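Local coordinates for putative lipoprotein (Campylobacter jejuni subsp. jejuni, PDB 2G5G) that probably takes part in bacterial heme transport, binding a pair of cofacial hemes through tyrosine ligands as it dimerizes, at residues I58-I63 with V246-G251. Sequence-based numbering, arbitrary orientation.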
# COMPACT_ATOMS: atom_id res chain seq x y z
N ILE A 58 21.30 21.18 1.80
CA ILE A 58 22.29 22.23 1.59
C ILE A 58 23.35 21.84 0.52
O ILE A 58 23.70 22.65 -0.35
CB ILE A 58 22.99 22.65 2.92
CG1 ILE A 58 21.95 23.17 3.92
CG2 ILE A 58 24.02 23.73 2.63
CD1 ILE A 58 22.40 23.15 5.40
N SER A 59 23.87 20.62 0.64
CA SER A 59 24.85 20.07 -0.30
C SER A 59 24.39 20.06 -1.79
O SER A 59 25.16 20.34 -2.70
CB SER A 59 25.20 18.65 0.17
OG SER A 59 25.96 18.72 1.37
N GLN A 60 23.12 19.74 -1.99
CA GLN A 60 22.52 19.72 -3.32
C GLN A 60 22.58 21.11 -3.97
O GLN A 60 22.94 21.24 -5.12
CB GLN A 60 21.11 19.19 -3.26
CG GLN A 60 21.03 17.79 -2.76
CD GLN A 60 19.69 17.43 -2.13
OE1 GLN A 60 18.68 18.11 -2.32
NE2 GLN A 60 19.68 16.32 -1.38
N VAL A 61 22.25 22.15 -3.20
CA VAL A 61 22.31 23.53 -3.68
C VAL A 61 23.73 23.94 -4.06
O VAL A 61 23.94 24.54 -5.11
CB VAL A 61 21.64 24.52 -2.66
CG1 VAL A 61 21.91 25.99 -3.02
CG2 VAL A 61 20.16 24.25 -2.54
N MSE A 62 24.71 23.57 -3.23
CA MSE A 62 26.10 23.90 -3.49
C MSE A 62 26.60 23.25 -4.77
O MSE A 62 27.26 23.91 -5.60
CB MSE A 62 26.98 23.44 -2.32
CG MSE A 62 26.72 24.23 -1.03
SE MSE A 62 27.76 23.45 0.46
CE MSE A 62 29.49 23.36 -0.41
N ILE A 63 26.30 21.97 -4.93
CA ILE A 63 26.77 21.23 -6.12
C ILE A 63 26.02 21.80 -7.35
O ILE A 63 26.65 22.14 -8.35
CB ILE A 63 26.48 19.72 -5.99
CG1 ILE A 63 27.25 19.12 -4.82
CG2 ILE A 63 26.81 18.99 -7.35
CD1 ILE A 63 26.72 17.72 -4.39
N VAL A 246 27.28 10.53 -7.29
CA VAL A 246 27.72 11.22 -6.08
C VAL A 246 26.73 10.94 -4.99
O VAL A 246 25.53 11.25 -5.12
CB VAL A 246 27.79 12.75 -6.27
CG1 VAL A 246 28.24 13.44 -4.92
CG2 VAL A 246 28.77 13.12 -7.38
N ASN A 247 27.19 10.35 -3.89
CA ASN A 247 26.24 10.00 -2.83
C ASN A 247 26.50 10.91 -1.65
O ASN A 247 27.66 11.17 -1.30
CB ASN A 247 26.32 8.54 -2.38
CG ASN A 247 25.13 8.14 -1.48
OD1 ASN A 247 25.26 7.42 -0.49
ND2 ASN A 247 23.97 8.66 -1.81
N LEU A 248 25.42 11.40 -1.06
CA LEU A 248 25.48 12.21 0.17
C LEU A 248 25.33 11.22 1.33
O LEU A 248 24.28 10.60 1.50
CB LEU A 248 24.35 13.27 0.15
CG LEU A 248 24.35 14.14 -1.12
CD1 LEU A 248 23.11 15.08 -1.12
CD2 LEU A 248 25.67 14.90 -1.30
N SER A 249 26.40 11.01 2.09
CA SER A 249 26.38 9.88 3.05
C SER A 249 25.46 10.10 4.23
O SER A 249 25.17 11.22 4.64
CB SER A 249 27.78 9.50 3.54
OG SER A 249 28.41 10.55 4.24
N TYR A 250 24.97 8.98 4.74
CA TYR A 250 24.31 8.91 6.04
C TYR A 250 24.55 7.50 6.58
O TYR A 250 24.35 6.52 5.88
CB TYR A 250 22.80 9.18 5.93
CG TYR A 250 22.13 9.17 7.29
CD1 TYR A 250 22.04 10.33 8.06
CD2 TYR A 250 21.63 7.97 7.82
CE1 TYR A 250 21.44 10.30 9.33
CE2 TYR A 250 21.04 7.93 9.08
CZ TYR A 250 20.94 9.09 9.82
OH TYR A 250 20.36 9.04 11.07
N GLY A 251 24.98 7.39 7.83
CA GLY A 251 25.30 6.06 8.39
C GLY A 251 26.48 5.43 7.66
O GLY A 251 27.45 6.11 7.33
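Helix-on-sheet packing of an alpha/beta fold joins helix 54-73 to strand 243-248, and L248 is the strand residue that makes the close contacts, touching S59, Q60 and I63. The sheet is mixed, and strand 243-248 lies between strands 44-49 and 260-264. The helix runs roughly antiparallel to the strand, at 149°, with the two short axes 10.4 Å apart. No hydrogen bond crosses the contact, which is buried and made by van der Waals touch.

L248 points at the helix. Its CG lies anti to its own carbonyl carbon (chi1 -54°), beside the backbone N, and the branch carries both methyls to the helix. Methyl CD1 of L248 meets mainly the glutamine. It lies 3.8 Å from CG of Q60 and 3.7 Å from NE2 of Q60, so the glutamine chain crosses the leucine at a slant, meeting CD1 with its CG and its amide nitrogen. The Q60 chain is extended beyond CG, which brings its amide to the leucine although CB does not point there. The amide nitrogen NE2 is hydrogen-bonded to E49, just beyond L47 on strand 44-49, and this bond tethers the end of the chain.

Methyl CD2 of L248 is the nearer one to S59 and I63. S59 offers its CB, not its hydroxyl. OG of S59 is instead hydrogen-bonded to Y264 and to the backbone oxygen of K55, so this buried polar atom is satisfied within the chain. I63 follows one turn after S59, its backbone N bonded to S59 O. L47 touches Q60, I63 and L248, continuing the apolar layer onto the next strand. CD2 of L248 lies 4.1 Å from CB of S59 and 4.3 Å from CD1 of I63.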